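Local coordinates for putative acyl-[acyl-carrier-protein]--UDP-N-acetylglucosamine O-acyltransferase (Bacteroides fragilis, PDB 4R36) that probably transfers an acyl chain from acyl carrier protein to UDP-N-acetylglucosamine, as expected of an LpxA-type O-acyltransferase built on a left-handed beta helix, at residues I159-L171 / V178-F190. Sequence-based numbering, arbitrary orientation.
Sequences IIDDNAIISANVL and VGGYVMIQGGCRF
Ile-160 on Val-178, Ile-165 on Met-183, Ile-166 on Ile-184 and Leu-171 on Arg-189 pair in parallel, CA atoms 4.5 to 4.8 Å apart, as successive coils of the left-handed beta helix. Main-chain bonds run along all three sides of the coil: Asp-161 N to Val-178 O, Ile-165 N to Val-182 O (2.9 Å) and Leu-171 N to Cys-188 O. In the type II turn from Gln-185 to Cys-188, Gly-187 N donates to Ala-168 O at 2.8 Å.

Apolar side chains pack side by side in the interior, where Ile-166 CG1 lies 3.9 Å from Ile-184 CD1. Val-170, its CG1 anti to the backbone N (chi1 166°), meets Phe-190 obliquely, that methyl at the ring edge, 3.8 Å from CE1.

On the outside, Asn-163 CB lies over one face of the Tyr-181 ring, 3.7 Å from its centroid, a CH-pi contact; the amide plane is turned 34° from the ring. Ile-165 packs against Arg-217 and Met-183 lies near Asn-211, so this face adjoins the UDP-N-acetylglucosamine site. The guanidinium of Arg-189 turns from this contact, NH1 hydrogen-bonded to Gly-186 O of a neighbouring subunit and NH2 salt-bridged to Glu-203.

Ile-184 O accepts twice from one residue: Ser-167 N approaches in the carbonyl plane, whereas Ser-167 OG, at 2.8 Å, is tilted 20° from it.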
loop_
_atom_site.group_PDB
_atom_site.type_symbol
_atom_site.label_atom_id
_atom_site.label_comp_id
_atom_site.label_asym_id
_atom_site.label_seq_id
_atom_site.Cartn_x
_atom_site.Cartn_y
_atom_site.Cartn_z
ATOM N N ILE A 159 -10.441 4.263 -16.621
ATOM C CA ILE A 159 -9.755 4.525 -17.834
ATOM C C ILE A 159 -8.615 5.504 -17.598
ATOM O O ILE A 159 -8.798 6.589 -17.035
ATOM C CB ILE A 159 -10.677 5.082 -18.930
ATOM C CG1 ILE A 159 -11.778 4.056 -19.264
ATOM C CG2 ILE A 159 -9.873 5.509 -20.203
ATOM C CD1 ILE A 159 -12.830 4.688 -20.199
ATOM N N ILE A 160 -7.426 5.149 -18.075
ATOM C CA ILE A 160 -6.283 6.051 -18.025
ATOM C C ILE A 160 -5.846 6.263 -19.488
ATOM O O ILE A 160 -5.541 5.304 -20.211
ATOM C CB ILE A 160 -5.075 5.529 -17.234
ATOM C CG1 ILE A 160 -5.363 4.927 -15.869
ATOM C CG2 ILE A 160 -3.889 6.528 -17.239
ATOM C CD1 ILE A 160 -5.891 5.785 -14.845
ATOM N N ASP A 161 -5.836 7.526 -19.885
ATOM C CA ASP A 161 -5.425 7.927 -21.245
ATOM C C ASP A 161 -3.888 7.908 -21.354
ATOM O O ASP A 161 -3.182 7.831 -20.361
ATOM C CB ASP A 161 -5.950 9.313 -21.618
ATOM C CG ASP A 161 -7.459 9.390 -21.759
ATOM O OD1 ASP A 161 -8.232 8.445 -21.422
ATOM O OD2 ASP A 161 -7.957 10.497 -22.152
ATOM N N ASP A 162 -3.368 8.061 -22.554
ATOM C CA ASP A 162 -1.932 7.988 -22.734
ATOM C C ASP A 162 -1.124 9.039 -22.001
ATOM O O ASP A 162 -1.520 10.214 -21.853
ATOM C CB ASP A 162 -1.625 8.087 -24.218
ATOM C CG ASP A 162 -2.158 6.880 -25.011
ATOM O OD1 ASP A 162 -2.703 5.869 -24.429
ATOM O OD2 ASP A 162 -2.146 6.989 -26.275
ATOM N N ASN A 163 0.074 8.670 -21.638
ATOM C CA ASN A 163 1.076 9.604 -21.120
ATOM C C ASN A 163 0.823 10.218 -19.735
ATOM O O ASN A 163 1.336 11.271 -19.424
ATOM C CB ASN A 163 1.430 10.710 -22.131
ATOM C CG ASN A 163 1.664 10.185 -23.523
ATOM O OD1 ASN A 163 0.973 10.535 -24.464
ATOM N ND2 ASN A 163 2.589 9.293 -23.621
ATOM N N ALA A 164 0.050 9.561 -18.899
ATOM C CA ALA A 164 -0.270 10.087 -17.609
ATOM C C ALA A 164 0.835 9.681 -16.647
ATOM O O ALA A 164 1.476 8.666 -16.850
ATOM C CB ALA A 164 -1.611 9.498 -17.127
ATOM N N ILE A 165 1.076 10.510 -15.653
ATOM C CA ILE A 165 1.962 10.205 -14.569
ATOM C C ILE A 165 1.202 10.255 -13.266
ATOM O O ILE A 165 0.676 11.288 -12.883
ATOM C CB ILE A 165 3.181 11.124 -14.503
ATOM C CG1 ILE A 165 3.981 10.956 -15.795
ATOM C CG2 ILE A 165 4.031 10.761 -13.293
ATOM C CD1 ILE A 165 5.207 11.819 -15.864
ATOM N N ILE A 166 1.126 9.127 -12.573
ATOM C CA ILE A 166 0.392 9.018 -11.306
ATOM C C ILE A 166 1.402 8.627 -10.258
ATOM O O ILE A 166 2.191 7.677 -10.481
ATOM C CB ILE A 166 -0.737 7.993 -11.430
ATOM C CG1 ILE A 166 -1.611 8.378 -12.619
ATOM C CG2 ILE A 166 -1.514 7.868 -10.138
ATOM C CD1 ILE A 166 -2.717 7.401 -12.914
ATOM N N SER A 167 1.446 9.352 -9.142
ATOM C CA SER A 167 2.408 9.039 -8.107
ATOM C C SER A 167 1.901 7.880 -7.246
ATOM O O SER A 167 1.014 7.134 -7.637
ATOM C CB SER A 167 2.789 10.228 -7.199
ATOM O OG SER A 167 2.980 11.396 -7.928
ATOM N N ALA A 168 2.554 7.699 -6.125
ATOM C CA ALA A 168 2.337 6.583 -5.254
ATOM C C ALA A 168 1.139 6.752 -4.385
ATOM O O ALA A 168 0.729 7.898 -4.040
ATOM C CB ALA A 168 3.574 6.399 -4.376
ATOM N N ASN A 169 0.586 5.617 -3.977
ATOM C CA ASN A 169 -0.562 5.571 -3.076
ATOM C C ASN A 169 -1.752 6.400 -3.487
ATOM O O ASN A 169 -2.469 6.914 -2.646
ATOM C CB ASN A 169 -0.134 5.985 -1.656
ATOM C CG ASN A 169 0.537 4.830 -0.915
ATOM O OD1 ASN A 169 0.735 3.774 -1.486
ATOM N ND2 ASN A 169 0.900 5.040 0.306
ATOM N N VAL A 170 -2.006 6.475 -4.773
ATOM C CA VAL A 170 -3.172 7.177 -5.290
ATOM C C VAL A 170 -4.378 6.242 -5.325
ATOM O O VAL A 170 -4.234 4.989 -5.652
ATOM C CB VAL A 170 -2.899 7.792 -6.678
ATOM C CG1 VAL A 170 -4.183 8.231 -7.369
ATOM C CG2 VAL A 170 -1.948 8.987 -6.513
ATOM N N LEU A 171 -5.532 6.773 -4.985
ATOM C CA LEU A 171 -6.801 5.965 -5.020
ATOM C C LEU A 171 -7.723 6.558 -6.020
ATOM O O LEU A 171 -8.110 7.742 -5.923
ATOM C CB LEU A 171 -7.510 5.941 -3.673
ATOM C CG LEU A 171 -6.705 5.350 -2.519
ATOM C CD1 LEU A 171 -7.500 5.441 -1.216
ATOM C CD2 LEU A 171 -6.421 3.868 -2.908
ATOM N N VAL A 178 -8.797 9.391 -16.233
ATOM C CA VAL A 178 -7.670 10.307 -16.175
ATOM C C VAL A 178 -7.184 10.624 -17.596
ATOM O O VAL A 178 -6.833 9.731 -18.398
ATOM C CB VAL A 178 -6.491 9.696 -15.362
ATOM C CG1 VAL A 178 -5.254 10.568 -15.373
ATOM C CG2 VAL A 178 -6.935 9.401 -13.930
ATOM N N GLY A 179 -7.103 11.914 -17.899
ATOM C CA GLY A 179 -6.686 12.404 -19.219
ATOM C C GLY A 179 -5.208 12.339 -19.382
ATOM O O GLY A 179 -4.431 12.133 -18.417
ATOM N N GLY A 180 -4.785 12.440 -20.648
ATOM C CA GLY A 180 -3.369 12.433 -20.929
ATOM C C GLY A 180 -2.582 13.521 -20.292
ATOM O O GLY A 180 -3.109 14.624 -20.081
ATOM N N TYR A 181 -1.315 13.235 -20.010
ATOM C CA TYR A 181 -0.310 14.219 -19.542
ATOM C C TYR A 181 -0.599 14.860 -18.150
ATOM O O TYR A 181 -0.077 15.881 -17.799
ATOM C CB TYR A 181 -0.106 15.316 -20.589
ATOM C CG TYR A 181 0.478 14.794 -21.843
ATOM C CD1 TYR A 181 1.853 14.553 -21.930
ATOM C CD2 TYR A 181 -0.307 14.524 -22.922
ATOM C CE1 TYR A 181 2.386 14.063 -23.102
ATOM C CE2 TYR A 181 0.244 13.999 -24.097
ATOM C CZ TYR A 181 1.594 13.796 -24.166
ATOM O OH TYR A 181 2.259 13.270 -25.277
ATOM N N VAL A 182 -1.420 14.204 -17.376
ATOM C CA VAL A 182 -1.764 14.641 -16.037
ATOM C C VAL A 182 -0.635 14.212 -15.143
ATOM O O VAL A 182 0.055 13.196 -15.429
ATOM C CB VAL A 182 -3.046 13.921 -15.667
ATOM C CG1 VAL A 182 -3.266 13.748 -14.199
ATOM C CG2 VAL A 182 -4.287 14.527 -16.341
ATOM N N MET A 183 -0.407 14.962 -14.084
ATOM C CA MET A 183 0.376 14.476 -12.997
ATOM C C MET A 183 -0.494 14.487 -11.762
ATOM O O MET A 183 -1.009 15.540 -11.335
ATOM C CB MET A 183 1.573 15.318 -12.809
ATOM C CG MET A 183 2.546 14.566 -11.945
ATOM S SD MET A 183 2.359 15.322 -10.360
ATOM C CE MET A 183 3.380 14.052 -9.549
ATOM N N ILE A 184 -0.629 13.316 -11.139
ATOM C CA ILE A 184 -1.430 13.216 -9.910
ATOM C C ILE A 184 -0.441 13.028 -8.767
ATOM O O ILE A 184 0.378 12.073 -8.766
ATOM C CB ILE A 184 -2.397 12.036 -9.957
ATOM C CG1 ILE A 184 -3.243 12.126 -11.230
ATOM C CG2 ILE A 184 -3.239 12.034 -8.704
ATOM C CD1 ILE A 184 -4.275 10.991 -11.370
ATOM N N GLN A 185 -0.582 13.855 -7.753
ATOM C CA GLN A 185 0.365 13.848 -6.661
ATOM C C GLN A 185 0.113 12.696 -5.683
ATOM O O GLN A 185 -0.969 12.165 -5.586
ATOM C CB GLN A 185 0.307 15.197 -5.933
ATOM C CG GLN A 185 0.902 16.280 -6.896
ATOM C CD GLN A 185 1.046 17.668 -6.239
ATOM O OE1 GLN A 185 0.415 17.964 -5.232
ATOM N NE2 GLN A 185 1.899 18.499 -6.820
ATOM N N GLY A 186 1.182 12.324 -4.982
ATOM C CA GLY A 186 1.178 11.109 -4.156
ATOM C C GLY A 186 0.221 11.147 -3.020
ATOM O O GLY A 186 0.054 12.174 -2.353
ATOM N N GLY A 187 -0.496 10.059 -2.832
ATOM C CA GLY A 187 -1.472 10.008 -1.767
ATOM C C GLY A 187 -2.813 10.623 -2.034
ATOM O O GLY A 187 -3.715 10.543 -1.153
ATOM N N CYS A 188 -2.997 11.228 -3.218
ATOM C CA CYS A 188 -4.317 11.775 -3.546
ATOM C C CYS A 188 -5.358 10.739 -3.847
ATOM O O CYS A 188 -5.042 9.604 -4.266
ATOM C CB CYS A 188 -4.204 12.792 -4.708
ATOM S SG CYS A 188 -3.183 14.214 -4.205
ATOM N N ARG A 189 -6.619 11.117 -3.664
ATOM C CA ARG A 189 -7.713 10.257 -3.977
ATOM C C ARG A 189 -8.760 11.049 -4.699
ATOM O O ARG A 189 -8.948 12.242 -4.416
ATOM C CB ARG A 189 -8.312 9.628 -2.718
ATOM C CG ARG A 189 -8.697 10.673 -1.673
ATOM C CD ARG A 189 -9.139 10.031 -0.333
ATOM N NE ARG A 189 -9.342 11.048 0.693
ATOM C CZ ARG A 189 -9.553 10.826 1.969
ATOM N NH1 ARG A 189 -9.602 9.590 2.444
ATOM N NH2 ARG A 189 -9.801 11.854 2.768
ATOM N N PHE A 190 -9.529 10.377 -5.568
ATOM C CA PHE A 190 -10.495 11.119 -6.340
ATOM C C PHE A 190 -11.608 10.235 -6.838
ATOM O O PHE A 190 -11.380 9.009 -7.059
ATOM C CB PHE A 190 -9.852 11.826 -7.533
ATOM C CG PHE A 190 -9.131 10.917 -8.486
ATOM C CD1 PHE A 190 -7.841 10.498 -8.245
ATOM C CD2 PHE A 190 -9.698 10.599 -9.711
ATOM C CE1 PHE A 190 -7.153 9.653 -9.177
ATOM C CE2 PHE A 190 -9.035 9.810 -10.665
ATOM C CZ PHE A 190 -7.738 9.317 -10.396
HETATM O O HOH W 1 2.320 13.235 -17.645
HETATM O O HOH W 2 3.889 13.437 -5.621
#